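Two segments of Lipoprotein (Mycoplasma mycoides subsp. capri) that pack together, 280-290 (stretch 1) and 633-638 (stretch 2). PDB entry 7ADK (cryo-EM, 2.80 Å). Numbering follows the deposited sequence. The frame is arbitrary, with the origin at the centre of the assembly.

Stretch 1 (280-290) TVGLARTLPNE
Stretch 2 633-638: YIVGYP

Stretch 1 is loop or turn over most of its length and ends as strand at N289 and E290; stretch 2 has no regular helix or strand. The loop folds on itself through V281 O, which accepts T286 N at 2.8 Å. A284 sits at phi/psi 64/-39, T286 at -81/47, and N289 (-70/118) and E290 (-117/149) are extended. In stretch 2, I634 (-74/81) leads into the extended V635 (-150/163), G636 (77/137) and Y637 (-124/96); the positive phi of G636 by itself favours glycine. Register is fixed by CA separations of 4.7 Å for G282–I634 and 5.8 Å for N289–Y637, so both chains run in the same general direction. The contact buries 397 Å², both sides summed.

At the G282 end the backbones nearly touch: G282 CA lies 3.0 Å from I634 O. An ideal CB on G282 would fall 2.2 Å from I634 CG2, a clash, so glycine suits this place. I634 is m with chi2 t, its CA-to-CB bond sideways. V281 (t) points toward stretch 2, bringing its CG1 to 4.2 Å from V635 CG1 (V635 is m), an apolar contact. T286 (m) also points toward stretch 2; its OG1 donates to V281 O at 2.9 Å, which satisfies the hydroxyl as it lies a tight 3.0 Å from V635 CG1.

Y637 loses the most area, 107 Å². With chi1 -57° (m) and chi2 84°, it points toward stretch 1, and its OH donates to L287 O at 2.9 Å, the one hydrogen bond between the stretches. L287 (chi1 p, chi2 p) contributes this carbonyl while its CA-to-CB bond points away. N289 (t, chi2 10°) covers one ring face: its CB is 3.7 Å from the Y637 ring centroid, 21° off the normal, a CH-pi contact, while its ND2 is hydrogen-bonded elsewhere in the structure.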

# COMPACT_ATOMS: atom_id res chain seq x y z
N THR B 280 -10.92 21.04 2.94
CA THR B 280 -12.09 21.51 2.20
C THR B 280 -12.81 20.40 1.41
O THR B 280 -13.99 20.21 1.65
CB THR B 280 -11.75 22.69 1.29
OG1 THR B 280 -11.09 23.70 2.02
CG2 THR B 280 -13.00 23.30 0.68
N VAL B 281 -12.19 19.69 0.47
CA VAL B 281 -12.94 18.89 -0.55
C VAL B 281 -13.10 17.40 -0.27
O VAL B 281 -14.21 16.89 -0.28
CB VAL B 281 -12.40 19.17 -1.97
CG1 VAL B 281 -12.82 18.15 -3.03
CG2 VAL B 281 -12.87 20.56 -2.40
N GLY B 282 -12.01 16.65 -0.11
CA GLY B 282 -12.04 15.19 0.06
C GLY B 282 -12.22 14.71 1.48
O GLY B 282 -12.29 13.53 1.78
N LEU B 283 -12.27 15.68 2.37
CA LEU B 283 -12.47 15.60 3.79
C LEU B 283 -13.60 16.57 4.08
O LEU B 283 -13.72 17.60 3.42
CB LEU B 283 -11.14 15.98 4.47
CG LEU B 283 -11.15 16.34 5.96
CD1 LEU B 283 -9.71 16.43 6.44
CD2 LEU B 283 -11.82 17.69 6.23
N ALA B 284 -14.44 16.25 5.04
CA ALA B 284 -15.68 16.97 5.29
C ALA B 284 -16.77 16.94 4.20
O ALA B 284 -17.92 16.86 4.56
CB ALA B 284 -15.43 18.36 5.83
N ARG B 285 -16.45 17.01 2.91
CA ARG B 285 -17.46 17.27 1.87
C ARG B 285 -17.68 16.08 0.95
O ARG B 285 -18.81 15.60 0.84
CB ARG B 285 -17.13 18.54 1.08
CG ARG B 285 -16.89 19.78 1.93
CD ARG B 285 -18.09 20.30 2.70
NE ARG B 285 -17.68 21.47 3.50
CZ ARG B 285 -17.36 21.47 4.78
NH1 ARG B 285 -17.91 20.67 5.65
NH2 ARG B 285 -16.46 22.27 5.23
N THR B 286 -16.65 15.56 0.30
CA THR B 286 -16.73 14.32 -0.49
C THR B 286 -16.66 13.13 0.43
O THR B 286 -15.83 12.23 0.27
CB THR B 286 -15.72 14.22 -1.62
OG1 THR B 286 -15.75 15.45 -2.29
CG2 THR B 286 -16.14 13.13 -2.61
N LEU B 287 -17.45 13.22 1.49
CA LEU B 287 -17.19 12.51 2.71
C LEU B 287 -17.19 11.01 2.44
O LEU B 287 -16.15 10.40 2.70
CB LEU B 287 -18.02 13.10 3.89
CG LEU B 287 -19.55 12.90 4.02
CD1 LEU B 287 -19.89 11.61 4.77
CD2 LEU B 287 -20.16 14.02 4.84
N PRO B 288 -18.25 10.40 1.89
CA PRO B 288 -18.41 8.99 2.05
C PRO B 288 -17.95 8.19 0.84
O PRO B 288 -18.45 8.32 -0.28
CB PRO B 288 -19.89 8.80 2.34
CG PRO B 288 -20.59 10.01 1.74
CD PRO B 288 -19.45 10.89 1.24
N ASN B 289 -17.00 7.31 1.11
CA ASN B 289 -16.85 6.08 0.38
C ASN B 289 -18.07 5.28 0.86
O ASN B 289 -18.24 5.09 2.06
CB ASN B 289 -15.54 5.45 0.86
CG ASN B 289 -15.26 4.07 0.31
OD1 ASN B 289 -15.91 3.57 -0.58
ND2 ASN B 289 -14.25 3.42 0.83
N GLU B 290 -18.98 4.92 -0.03
CA GLU B 290 -20.24 4.27 0.37
C GLU B 290 -20.38 2.87 -0.20
O GLU B 290 -19.89 2.57 -1.29
CB GLU B 290 -21.45 5.17 0.05
CG GLU B 290 -21.56 5.51 -1.44
CD GLU B 290 -22.99 5.73 -1.95
OE1 GLU B 290 -23.95 5.75 -1.13
OE2 GLU B 290 -23.16 5.86 -3.18
N TYR B 633 -10.07 17.13 -7.59
CA TYR B 633 -10.78 15.90 -7.32
C TYR B 633 -10.05 14.96 -6.34
O TYR B 633 -9.74 13.83 -6.69
CB TYR B 633 -11.36 15.23 -8.61
CG TYR B 633 -10.64 15.41 -9.92
CD1 TYR B 633 -10.86 16.53 -10.72
CD2 TYR B 633 -9.79 14.40 -10.37
CE1 TYR B 633 -10.16 16.69 -11.93
CE2 TYR B 633 -9.01 14.62 -11.50
CZ TYR B 633 -9.15 15.79 -12.26
OH TYR B 633 -8.22 16.11 -13.22
N ILE B 634 -9.79 15.41 -5.09
CA ILE B 634 -9.71 14.45 -3.96
C ILE B 634 -11.12 14.06 -3.68
O ILE B 634 -11.81 14.58 -2.82
CB ILE B 634 -9.07 14.89 -2.63
CG1 ILE B 634 -7.62 15.29 -2.89
CG2 ILE B 634 -9.07 13.71 -1.62
CD1 ILE B 634 -6.83 15.57 -1.61
N VAL B 635 -11.54 13.15 -4.50
CA VAL B 635 -12.83 12.53 -4.51
C VAL B 635 -12.61 11.15 -5.04
O VAL B 635 -11.59 10.85 -5.66
CB VAL B 635 -13.85 13.27 -5.37
CG1 VAL B 635 -14.32 14.59 -4.76
CG2 VAL B 635 -13.26 13.61 -6.71
N GLY B 636 -13.59 10.30 -4.81
CA GLY B 636 -13.47 8.92 -5.21
C GLY B 636 -12.58 8.14 -4.27
O GLY B 636 -11.49 8.55 -3.88
N TYR B 637 -13.07 6.96 -3.95
CA TYR B 637 -12.30 5.93 -3.29
C TYR B 637 -12.35 4.69 -4.17
O TYR B 637 -13.34 3.96 -4.15
CB TYR B 637 -12.85 5.72 -1.88
CG TYR B 637 -12.89 6.94 -0.98
CD1 TYR B 637 -13.97 7.84 -1.06
CD2 TYR B 637 -11.93 7.10 0.03
CE1 TYR B 637 -14.13 8.85 -0.10
CE2 TYR B 637 -12.09 8.11 0.99
CZ TYR B 637 -13.20 8.97 0.95
OH TYR B 637 -13.41 9.87 1.95
N PRO B 638 -11.35 4.43 -5.02
CA PRO B 638 -11.27 3.17 -5.72
C PRO B 638 -10.94 2.04 -4.74
O PRO B 638 -10.32 2.27 -3.70
CB PRO B 638 -10.20 3.37 -6.79
CG PRO B 638 -9.29 4.43 -6.20
CD PRO B 638 -10.20 5.27 -5.31